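Local coordinates for protein acetyltransferase of GNAT family (PDB 3D8P) that probably transfers an acetyl group from acetyl-coenzyme A to an acceptor substrate, as members of the GNAT acetyltransferase family do, at residues Tyr128-Asn132 / Asn133-Glu137; Leu71-Leu74 / Asp75-Ser79; Lys32-Arg35 / Asp36-Pro39. One frame throughout, in Å; residues are numbered along the deposited sequence.

Interaction 1: Tyr128-Asn132 / Asn133-Glu137; sequences YFYSN and NGFRE. With EDO (1,2-ethanediol), chain F.
The Phe129 ring lies under the side-chain amide of Asn133, whose ND2 stands 3.2 Å above one ring face, displaced toward the CD1-CE1 rim. The amide plane is inclined by 38° to the ring, so the two groups overlap at a slant and not as a flat stack. The same ND2 donates to the backbone O of Phe129 at 2.9 Å, almost within its own amide plane, which fixes the rotation of the amide over the ring. With CG anti to the backbone N (chi1 173°), the Phe129 ring lies beside its own carbonyl carbon, which lets one ND2 reach both ring face and O. At the next residue, Tyr130 O is gripped by two N-H groups from opposite faces of its carbonyl plane: Asn133 N at 3.0 Å and Phe135 N at 3.2 Å. The bond from Phe135 is the 6→1 bond of a Schellman-like turn, with Gly134 at the positive-phi position. In place of a direct 5→2 bond, a water donates to Ser131 O and accepts from Gly134 N, closing helix 124-132 before strand 136-138 of the GNAT fold. A second water joins Ser131 OG to Phe135 O. Below this turn the edge of Tyr130 meets the face of Phe135 in a T-shaped pair, with centroids 5.6 Å apart and planes at 67°. Leu117 of strand 114-119 packs against both rings. Tyr130 OH shares a hydrogen bond of 3.1 Å with O2 of a 1,2-ethanediol, probably from the crystallisation liquor, which is also hydrogen-bonded to Thr119 OG1 and Met84 O, between the two strands where GNAT enzymes generally receive acetyl-coenzyme A.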
ATOM      1  N   TYR A 128      -3.662  -1.798  13.795  1.00 37.86           N
ATOM      2  CA  TYR A 128      -4.780  -2.656  14.142  1.00 40.02           C
ATOM      3  C   TYR A 128      -5.396  -3.294  12.904  1.00 38.20           C
ATOM      4  O   TYR A 128      -5.793  -4.457  12.948  1.00 36.35           O
ATOM      5  CB  TYR A 128      -5.849  -1.870  14.874  1.00 43.48           C
ATOM      6  CG  TYR A 128      -5.383  -1.238  16.161  1.00 49.88           C
ATOM      7  CD1 TYR A 128      -4.722  -1.987  17.138  1.00 56.16           C
ATOM      8  CD2 TYR A 128      -5.653   0.103  16.432  1.00 58.30           C
ATOM      9  CE1 TYR A 128      -4.318  -1.406  18.342  1.00 56.55           C
ATOM     10  CE2 TYR A 128      -5.262   0.691  17.635  1.00 56.13           C
ATOM     11  CZ  TYR A 128      -4.593  -0.064  18.581  1.00 56.73           C
ATOM     12  OH  TYR A 128      -4.209   0.533  19.768  1.00 58.11           O
ATOM     13  N   PHE A 129      -5.482  -2.536  11.809  1.00 35.99           N
ATOM     14  CA  PHE A 129      -5.989  -3.083  10.549  1.00 35.04           C
ATOM     15  C   PHE A 129      -5.140  -4.271  10.066  1.00 33.76           C
ATOM     16  O   PHE A 129      -5.673  -5.323   9.727  1.00 32.46           O
ATOM     17  CB  PHE A 129      -6.036  -2.011   9.443  1.00 36.63           C
ATOM     18  CG  PHE A 129      -6.387  -2.569   8.086  1.00 33.57           C
ATOM     19  CD1 PHE A 129      -7.711  -2.810   7.740  1.00 35.39           C
ATOM     20  CD2 PHE A 129      -5.392  -2.890   7.178  1.00 35.53           C
ATOM     21  CE1 PHE A 129      -8.040  -3.348   6.500  1.00 40.21           C
ATOM     22  CE2 PHE A 129      -5.708  -3.423   5.934  1.00 37.17           C
ATOM     23  CZ  PHE A 129      -7.027  -3.654   5.590  1.00 37.12           C
ATOM     24  N   TYR A 130      -3.824  -4.098  10.036  1.00 33.14           N
ATOM     25  CA  TYR A 130      -2.945  -5.181   9.583  1.00 33.81           C
ATOM     26  C   TYR A 130      -3.055  -6.387  10.515  1.00 33.77           C
ATOM     27  O   TYR A 130      -3.175  -7.498  10.044  1.00 34.01           O
ATOM     28  CB  TYR A 130      -1.493  -4.718   9.461  1.00 31.31           C
ATOM     29  CG  TYR A 130      -1.300  -3.559   8.511  1.00 34.34           C
ATOM     30  CD1 TYR A 130      -1.736  -3.640   7.201  1.00 34.14           C
ATOM     31  CD2 TYR A 130      -0.651  -2.391   8.914  1.00 34.70           C
ATOM     32  CE1 TYR A 130      -1.556  -2.600   6.318  1.00 32.83           C
ATOM     33  CE2 TYR A 130      -0.471  -1.340   8.027  1.00 38.86           C
ATOM     34  CZ  TYR A 130      -0.938  -1.453   6.722  1.00 37.16           C
ATOM     35  OH  TYR A 130      -0.773  -0.426   5.807  1.00 39.57           O
ATOM     36  N   SER A 131      -3.058  -6.153  11.830  1.00 32.62           N
ATOM     37  CA  SER A 131      -3.185  -7.213  12.809  1.00 34.32           C
ATOM     38  C   SER A 131      -4.489  -7.989  12.689  1.00 35.04           C
ATOM     39  O   SER A 131      -4.550  -9.168  13.033  1.00 35.61           O
ATOM     40  CB  SER A 131      -3.104  -6.635  14.219  1.00 34.70           C
ATOM     41  OG  SER A 131      -1.814  -6.110  14.479  1.00 42.49           O
ATOM     42  N   ASN A 132      -5.543  -7.302  12.265  1.00 35.21           N
ATOM     43  CA  ASN A 132      -6.861  -7.905  12.110  1.00 35.53           C
ATOM     44  C   ASN A 132      -7.056  -8.538  10.729  1.00 34.52           C
ATOM     45  O   ASN A 132      -8.062  -9.224  10.505  1.00 32.12           O
ATOM     46  CB  ASN A 132      -7.948  -6.854  12.348  1.00 36.11           C
ATOM     47  CG  ASN A 132      -8.022  -6.407  13.793  1.00 39.45           C
ATOM     48  OD1 ASN A 132      -7.684  -7.150  14.708  1.00 39.35           O
ATOM     49  ND2 ASN A 132      -8.481  -5.186  14.004  1.00 48.38           N
ATOM     50  N   ASN A 133      -6.084  -8.332   9.835  1.00 30.88           N
ATOM     51  CA  ASN A 133      -6.138  -8.860   8.484  1.00 32.43           C
ATOM     52  C   ASN A 133      -4.965  -9.744   8.089  1.00 32.01           C
ATOM     53  O   ASN A 133      -4.458  -9.643   6.981  1.00 35.41           O
ATOM     54  CB  ASN A 133      -6.382  -7.715   7.483  1.00 30.07           C
ATOM     55  CG  ASN A 133      -7.805  -7.197   7.563  1.00 35.41           C
ATOM     56  OD1 ASN A 133      -8.729  -7.837   7.069  1.00 38.65           O
ATOM     57  ND2 ASN A 133      -7.995  -6.062   8.229  1.00 31.66           N
ATOM     58  N   GLY A 134      -4.568 -10.616   9.007  1.00 32.30           N
ATOM     59  CA  GLY A 134      -3.642 -11.720   8.736  1.00 32.91           C
ATOM     60  C   GLY A 134      -2.160 -11.439   8.839  1.00 32.03           C
ATOM     61  O   GLY A 134      -1.350 -12.280   8.472  1.00 29.57           O
ATOM     62  N   PHE A 135      -1.805 -10.254   9.326  1.00 31.74           N
ATOM     63  CA  PHE A 135      -0.415  -9.840   9.434  1.00 30.89           C
ATOM     64  C   PHE A 135       0.108 -10.054  10.844  1.00 29.63           C
ATOM     65  O   PHE A 135      -0.543  -9.688  11.809  1.00 31.10           O
ATOM     66  CB  PHE A 135      -0.230  -8.360   9.052  1.00 30.49           C
ATOM     67  CG  PHE A 135      -0.307  -8.101   7.593  1.00 30.09           C
ATOM     68  CD1 PHE A 135      -1.539  -7.934   6.973  1.00 28.91           C
ATOM     69  CD2 PHE A 135       0.867  -8.006   6.829  1.00 24.56           C
ATOM     70  CE1 PHE A 135      -1.605  -7.713   5.599  1.00 27.19           C
ATOM     71  CE2 PHE A 135       0.818  -7.765   5.476  1.00 29.63           C
ATOM     72  CZ  PHE A 135      -0.422  -7.628   4.848  1.00 26.19           C
ATOM     73  N   ARG A 136       1.302 -10.625  10.952  1.00 26.13           N
ATOM     74  CA  ARG A 136       1.942 -10.760  12.261  1.00 25.66           C
ATOM     75  C   ARG A 136       3.064  -9.740  12.308  1.00 23.78           C
ATOM     76  O   ARG A 136       3.618  -9.401  11.275  1.00 25.61           O
ATOM     77  CB  ARG A 136       2.446 -12.193  12.484  1.00 23.45           C
ATOM     78  CG  ARG A 136       3.642 -12.609  11.628  1.00 20.09           C
ATOM     79  CD  ARG A 136       3.930 -14.090  11.839  1.00 27.32           C
ATOM     80  NE  ARG A 136       5.124 -14.516  11.110  1.00 23.62           N
ATOM     81  CZ  ARG A 136       6.352 -14.414  11.587  1.00 25.73           C
ATOM     82  NH1 ARG A 136       6.565 -13.929  12.797  1.00 31.40           N
ATOM     83  NH2 ARG A 136       7.369 -14.808  10.847  1.00 28.36           N
ATOM     84  N   GLU A 137       3.373  -9.228  13.489  1.00 27.86           N
ATOM     85  CA  GLU A 137       4.490  -8.298  13.661  1.00 28.17           C
ATOM     86  C   GLU A 137       5.784  -9.048  13.741  1.00 28.31           C
ATOM     87  O   GLU A 137       5.887 -10.046  14.464  1.00 30.70           O
ATOM     88  CB  GLU A 137       4.337  -7.401  14.912  1.00 27.90           C
ATOM     89  CG  GLU A 137       5.316  -6.218  14.861  1.00 25.59           C
ATOM     90  CD  GLU A 137       5.065  -5.114  15.871  1.00 28.87           C
ATOM     91  OE1 GLU A 137       4.158  -5.255  16.694  1.00 30.25           O
ATOM     92  OE2 GLU A 137       5.783  -4.078  15.818  1.00 28.48           O
TER
HETATM   93  C1  EDO F 166      -0.011   3.936   5.730  1.00 30.15           C
HETATM   94  O1  EDO F 166       0.436   3.495   4.436  1.00 33.44           O
HETATM   95  C2  EDO F 166      -0.386   2.755   6.607  1.00 36.27           C
HETATM   96  O2  EDO F 166       0.784   1.988   6.950  1.00 33.10           O
HETATM   97  O   HOH W   1      -5.771 -11.255  11.695  1.00 40.41           O
HETATM   98  O   HOH W   2      -0.228  -8.528  14.252  1.00 48.29           O

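Interaction 2: Leu71-Leu74 / Asp75-Ser79; sequences LIRL and DNNMS
Arg73 and Asn77 run side by side and point the same way, with the guanidinium and amide planes turned 73° against each other. The amide presents its oxygen to the rim of the guanidinium: NH2 of Arg73 donates to OD1 of Asn77 at 2.9 Å. This acceptor lies practically in the guanidinium plane, yet the bond is noticeably bent (N-H...O 134°). A bend at chi2 (149°) in an otherwise extended chain carries the guanidinium along the turn to Asn77. A water beneath the pair donates to Leu74 O and accepts from Asn77 N, with a weak further link from Arg73 NE, so the polar side of the turn is bridged twice.

Leu74 leans the other way. Its CG rests 3.8 Å from Ser79 CA, and its CD1 comes to 4.2 Å from CB of Met78, a selenomethionine in this crystal. On the backbone, Leu74 N donates to Met78 O at 2.9 Å, closing the hairpin over a type I' turn from Asp75 to Met78, whose corners Asn76 and Asn77 both have positive phi.

Next to the turn Arg73 and Ser79 form an antiparallel non-hydrogen-bonded pair with CA atoms 4.4 Å apart. Leu71 covers the Ser79 side chain with both methyls, CD1 reaching OG at 3.4 Å; that hydroxyl is hydrogen-bonded to Gly114 O. The contact is thus the tip of the hairpin between strands 65-73 and 78-86: Leu71 faces Val103 and Cys107 of helix 95-109, Ser79 and Met78 border strand 114-119, and Arg73 NH1 is hydrogen-bonded to Gln110 O just beyond the end of that helix.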
ATOM      1  N   LEU A  71       2.071  -2.712  -4.311  1.00 29.54           N
ATOM      2  CA  LEU A  71       2.843  -3.890  -3.980  1.00 30.15           C
ATOM      3  C   LEU A  71       4.081  -3.923  -4.837  1.00 30.90           C
ATOM      4  O   LEU A  71       4.002  -3.758  -6.083  1.00 31.74           O
ATOM      5  CB  LEU A  71       2.050  -5.185  -4.228  1.00 30.53           C
ATOM      6  CG  LEU A  71       2.710  -6.476  -3.711  1.00 33.80           C
ATOM      7  CD1 LEU A  71       2.291  -6.810  -2.281  1.00 33.03           C
ATOM      8  CD2 LEU A  71       2.448  -7.657  -4.589  1.00 36.67           C
ATOM      9  N   ILE A  72       5.232  -4.131  -4.194  1.00 32.06           N
ATOM     10  CA  ILE A  72       6.448  -4.443  -4.949  1.00 32.30           C
ATOM     11  C   ILE A  72       6.824  -5.908  -4.766  1.00 31.23           C
ATOM     12  O   ILE A  72       6.637  -6.508  -3.719  1.00 30.06           O
ATOM     13  CB  ILE A  72       7.670  -3.501  -4.667  1.00 31.81           C
ATOM     14  CG1 ILE A  72       8.082  -3.541  -3.209  1.00 35.06           C
ATOM     15  CG2 ILE A  72       7.352  -2.057  -5.117  1.00 33.99           C
ATOM     16  CD1 ILE A  72       9.492  -2.977  -2.933  1.00 35.16           C
ATOM     17  N   ARG A  73       7.380  -6.469  -5.817  1.00 31.74           N
ATOM     18  CA  ARG A  73       7.856  -7.811  -5.819  1.00 31.90           C
ATOM     19  C   ARG A  73       9.319  -7.874  -5.342  1.00 30.80           C
ATOM     20  O   ARG A  73      10.166  -7.135  -5.818  1.00 31.93           O
ATOM     21  CB  ARG A  73       7.681  -8.390  -7.224  1.00 31.31           C
ATOM     22  CG  ARG A  73       8.134  -9.812  -7.306  1.00 44.01           C
ATOM     23  CD  ARG A  73       7.375 -10.612  -8.313  1.00 48.11           C
ATOM     24  NE  ARG A  73       7.534 -12.030  -7.987  1.00 51.62           N
ATOM     25  CZ  ARG A  73       6.731 -13.001  -8.413  1.00 46.31           C
ATOM     26  NH1 ARG A  73       5.686 -12.718  -9.183  1.00 41.56           N
ATOM     27  NH2 ARG A  73       6.971 -14.260  -8.048  1.00 43.61           N
ATOM     28  N   LEU A  74       9.594  -8.742  -4.366  1.00 29.52           N
ATOM     29  CA  LEU A  74      10.953  -8.926  -3.818  1.00 29.56           C
ATOM     30  C   LEU A  74      11.543 -10.182  -4.416  1.00 29.80           C
ATOM     31  O   LEU A  74      10.889 -10.814  -5.219  1.00 29.42           O
ATOM     32  CB  LEU A  74      10.895  -9.094  -2.305  1.00 27.66           C
ATOM     33  CG  LEU A  74      10.159  -8.032  -1.494  1.00 26.70           C
ATOM     34  CD1 LEU A  74      10.286  -8.407  -0.016  1.00 23.15           C
ATOM     35  CD2 LEU A  74      10.710  -6.611  -1.812  1.00 24.35           C
ATOM     36  N   ASP A  75      12.768 -10.542  -4.024  1.00 30.45           N
ATOM     37  CA  ASP A  75      13.370 -11.834  -4.420  1.00 29.98           C
ATOM     38  C   ASP A  75      12.669 -12.981  -3.656  1.00 28.41           C
ATOM     39  O   ASP A  75      11.937 -12.745  -2.711  1.00 27.34           O
ATOM     40  CB  ASP A  75      14.883 -11.884  -4.096  1.00 29.78           C
ATOM     41  CG  ASP A  75      15.662 -12.887  -4.975  1.00 37.09           C
ATOM     42  OD1 ASP A  75      15.070 -13.562  -5.860  1.00 45.76           O
ATOM     43  OD2 ASP A  75      16.902 -12.990  -4.815  1.00 44.18           O
ATOM     44  N   ASN A  76      12.872 -14.212  -4.099  1.00 29.79           N
ATOM     45  CA  ASN A  76      12.418 -15.394  -3.357  1.00 32.82           C
ATOM     46  C   ASN A  76      10.875 -15.444  -3.204  1.00 31.45           C
ATOM     47  O   ASN A  76      10.335 -15.898  -2.181  1.00 31.17           O
ATOM     48  CB  ASN A  76      13.138 -15.442  -1.990  1.00 35.02           C
ATOM     49  CG  ASN A  76      12.854 -16.726  -1.175  1.00 45.71           C
ATOM     50  OD1 ASN A  76      12.999 -17.858  -1.661  1.00 52.22           O
ATOM     51  ND2 ASN A  76      12.499 -16.537   0.095  1.00 48.58           N
ATOM     52  N   ASN A  77      10.203 -14.935  -4.233  1.00 28.75           N
ATOM     53  CA  ASN A  77       8.757 -14.913  -4.360  1.00 30.02           C
ATOM     54  C   ASN A  77       8.013 -14.235  -3.220  1.00 29.97           C
ATOM     55  O   ASN A  77       6.856 -14.561  -2.959  1.00 26.36           O
ATOM     56  CB  ASN A  77       8.204 -16.319  -4.606  1.00 31.85           C
ATOM     57  CG  ASN A  77       8.735 -16.913  -5.873  1.00 35.67           C
ATOM     58  OD1 ASN A  77       8.758 -16.252  -6.916  1.00 39.89           O
ATOM     59  ND2 ASN A  77       9.207 -18.156  -5.796  1.00 35.16           N
HETATM   60  N   MSE A  78       8.658 -13.257  -2.587  1.00 27.99           N
HETATM   61  CA  MSE A  78       7.998 -12.476  -1.577  1.00 28.53           C
HETATM   62  C   MSE A  78       7.615 -11.112  -2.171  1.00 28.21           C
HETATM   63  O   MSE A  78       7.875 -10.826  -3.337  1.00 24.24           O
HETATM   64  CB  MSE A  78       8.893 -12.349  -0.352  1.00 28.58           C
HETATM   65  CG  MSE A  78       9.217 -13.667   0.341  1.00 28.74           C
HETATM   66 SE   MSE A  78       7.603 -14.401   1.117  0.75 27.95          SE
HETATM   67  CE  MSE A  78       8.349 -15.565   2.450  1.00 28.37           C
ATOM     68  N   SER A  79       6.981 -10.280  -1.358  1.00 29.09           N
ATOM     69  CA  SER A  79       6.503  -8.970  -1.820  1.00 29.01           C
ATOM     70  C   SER A  79       6.449  -7.998  -0.653  1.00 28.37           C
ATOM     71  O   SER A  79       6.500  -8.423   0.509  1.00 28.44           O
ATOM     72  CB  SER A  79       5.113  -9.113  -2.414  1.00 29.51           C
ATOM     73  OG  SER A  79       4.186  -9.517  -1.422  1.00 26.82           O
TER
HETATM   74  O   HOH W   3      10.517 -13.241  -6.694  1.00 33.19           O

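Interaction 3: Lys32-Arg35 / Asp36-Pro39; sequences KIDR and DDQP. With CA (calcium ion), chain C.
A calcium site is built into the surface loop between helices 14-28 and 44-49, at a short 3-10 turn, with Asp34 just before it and Asp36 and Asp37 within it. Asp34 binds the ion through OD1 at 2.5 Å and Asp36 through OD1 at 2.7 Å, while Asp37 uses both carboxylate oxygens, at a longer 2.9 Å each. The carboxylates of Asp34 and Asp37 have nearly parallel planes (17° apart), whereas that of Asp36 stands almost perpendicular to Asp34 (86°). Their close oxygens are held together by the metal, which probably offsets the crowding of negative charge. Asp37 OD2 has a second task: on its anti side it accepts from Asp34 N at 2.9 Å. Asp34 O is approached from opposite faces of its plane by Asp37 N and by the amide NE2 of Gln38, the latter at 3.1 Å in a nearly straight bond. Gln38 OE1 turns to Gln25 and Lys83, and CD1 of Ile33 packs across its amide carbon. Arg35 extends away to Glu42 and Glu15. Successive i+3 bonds, Asp37 N to Asp34 O and Gln38 N to Arg35 O, are those of a 3-10 turn, whose aspartates chelate the calcium ion.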
ATOM      1  N   LYS A  32       6.557  14.085   8.807  1.00 38.38           N
ATOM      2  CA  LYS A  32       7.570  14.952   8.196  1.00 40.24           C
ATOM      3  C   LYS A  32       8.036  14.239   6.925  1.00 38.89           C
ATOM      4  O   LYS A  32       8.941  13.399   6.930  1.00 39.67           O
ATOM      5  CB  LYS A  32       8.727  15.279   9.173  1.00 42.44           C
ATOM      6  CG  LYS A  32       8.380  16.316  10.264  1.00 41.14           C
ATOM      7  N   ILE A  33       7.336  14.510   5.838  1.00 39.17           N
ATOM      8  CA  ILE A  33       7.611  13.830   4.569  1.00 38.63           C
ATOM      9  C   ILE A  33       7.037  14.710   3.490  1.00 39.70           C
ATOM     10  O   ILE A  33       6.047  15.406   3.716  1.00 40.36           O
ATOM     11  CB  ILE A  33       6.922  12.459   4.507  1.00 39.03           C
ATOM     12  CG1 ILE A  33       7.571  11.592   3.426  1.00 38.58           C
ATOM     13  CG2 ILE A  33       5.392  12.643   4.302  1.00 39.65           C
ATOM     14  CD1 ILE A  33       7.142  10.115   3.430  1.00 38.51           C
ATOM     15  N   ASP A  34       7.642  14.718   2.315  1.00 40.03           N
ATOM     16  CA  ASP A  34       7.033  15.496   1.244  1.00 38.46           C
ATOM     17  C   ASP A  34       7.169  14.821  -0.106  1.00 35.82           C
ATOM     18  O   ASP A  34       7.499  13.656  -0.153  1.00 37.36           O
ATOM     19  CB  ASP A  34       7.457  16.981   1.292  1.00 41.03           C
ATOM     20  CG  ASP A  34       8.930  17.173   1.269  1.00 41.92           C
ATOM     21  OD1 ASP A  34       9.626  16.251   0.826  1.00 51.93           O
ATOM     22  OD2 ASP A  34       9.385  18.252   1.695  1.00 45.93           O
ATOM     23  N   ARG A  35       6.863  15.517  -1.195  1.00 33.71           N
ATOM     24  CA  ARG A  35       6.839  14.861  -2.496  1.00 32.27           C
ATOM     25  C   ARG A  35       8.200  14.326  -2.945  1.00 33.13           C
ATOM     26  O   ARG A  35       8.294  13.211  -3.470  1.00 31.84           O
ATOM     27  CB  ARG A  35       6.254  15.814  -3.530  1.00 32.50           C
ATOM     28  CG  ARG A  35       6.297  15.296  -4.953  1.00 33.70           C
ATOM     29  CD  ARG A  35       5.409  16.105  -5.838  1.00 32.80           C
ATOM     30  NE  ARG A  35       5.437  15.586  -7.194  1.00 32.43           N
ATOM     31  CZ  ARG A  35       4.496  15.811  -8.103  1.00 35.74           C
ATOM     32  NH1 ARG A  35       3.427  16.559  -7.821  1.00 38.35           N
ATOM     33  NH2 ARG A  35       4.612  15.273  -9.303  1.00 30.50           N
ATOM     34  N   ASP A  36       9.257  15.098  -2.699  1.00 33.22           N
ATOM     35  CA  ASP A  36      10.590  14.707  -3.148  1.00 33.63           C
ATOM     36  C   ASP A  36      11.231  13.616  -2.280  1.00 33.07           C
ATOM     37  O   ASP A  36      12.321  13.152  -2.621  1.00 34.84           O
ATOM     38  CB  ASP A  36      11.501  15.943  -3.410  1.00 33.47           C
ATOM     39  CG  ASP A  36      11.847  16.733  -2.138  1.00 38.51           C
ATOM     40  OD1 ASP A  36      11.803  16.142  -1.046  1.00 40.94           O
ATOM     41  OD2 ASP A  36      12.185  17.943  -2.233  1.00 35.57           O
ATOM     42  N   ASP A  37      10.557  13.197  -1.203  1.00 31.81           N
ATOM     43  CA  ASP A  37      10.958  12.023  -0.425  1.00 33.03           C
ATOM     44  C   ASP A  37      10.377  10.748  -1.020  1.00 33.22           C
ATOM     45  O   ASP A  37      10.745   9.647  -0.609  1.00 34.26           O
ATOM     46  CB  ASP A  37      10.479  12.135   1.031  1.00 34.34           C
ATOM     47  CG  ASP A  37      11.147  13.276   1.786  1.00 41.55           C
ATOM     48  OD1 ASP A  37      12.375  13.450   1.631  1.00 48.92           O
ATOM     49  OD2 ASP A  37      10.459  13.997   2.548  1.00 48.18           O
ATOM     50  N   GLN A  38       9.489  10.881  -2.008  1.00 33.91           N
ATOM     51  CA  GLN A  38       8.734   9.734  -2.512  1.00 33.07           C
ATOM     52  C   GLN A  38       8.790   9.646  -4.026  1.00 33.96           C
ATOM     53  O   GLN A  38       7.750   9.654  -4.685  1.00 34.57           O
ATOM     54  CB  GLN A  38       7.289   9.851  -2.032  1.00 32.61           C
ATOM     55  CG  GLN A  38       7.200  10.169  -0.524  1.00 36.36           C
ATOM     56  CD  GLN A  38       5.786  10.246  -0.007  1.00 34.32           C
ATOM     57  OE1 GLN A  38       5.137   9.224   0.202  1.00 32.24           O
ATOM     58  NE2 GLN A  38       5.312  11.460   0.232  1.00 33.39           N
ATOM     59  N   PRO A  39      10.012   9.528  -4.586  1.00 34.36           N
ATOM     60  CA  PRO A  39      10.161   9.449  -6.042  1.00 33.24           C
ATOM     61  C   PRO A  39       9.400   8.308  -6.721  1.00 32.32           C
ATOM     62  O   PRO A  39       9.062   8.444  -7.880  1.00 30.48           O
ATOM     63  CB  PRO A  39      11.682   9.298  -6.234  1.00 35.44           C
ATOM     64  CG  PRO A  39      12.214   8.834  -4.859  1.00 34.72           C
ATOM     65  CD  PRO A  39      11.320   9.473  -3.882  1.00 34.77           C
TER
HETATM   66 CA    CA C 163      11.966  16.278   1.602  1.00 64.00          CA

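How the interactions relate
Along the chain the contacts come in the order interaction 3, interaction 2, interaction 1, with none enclosing another. Interactions 1 and 2 share the central seven-stranded sheet: 71-79 forms the hairpin between its third and fourth strands, and 128-137 leads from helix 124-132 into its edge strand 136-138. Their centres are 19 Å apart, and both border strand 114-119 and helix 95-109. Interaction 3 lies off the sheet, in the loop after helix 14-28, its centre 26 Å from that of interaction 1 and 23 Å from that of interaction 2. The calcium-binding loop thus does not touch interaction 1, whose nearest atoms are about 13 Å away and whose ethanediol-occupied pocket beside Tyr130 is where cofactor or substrate would plausibly bind.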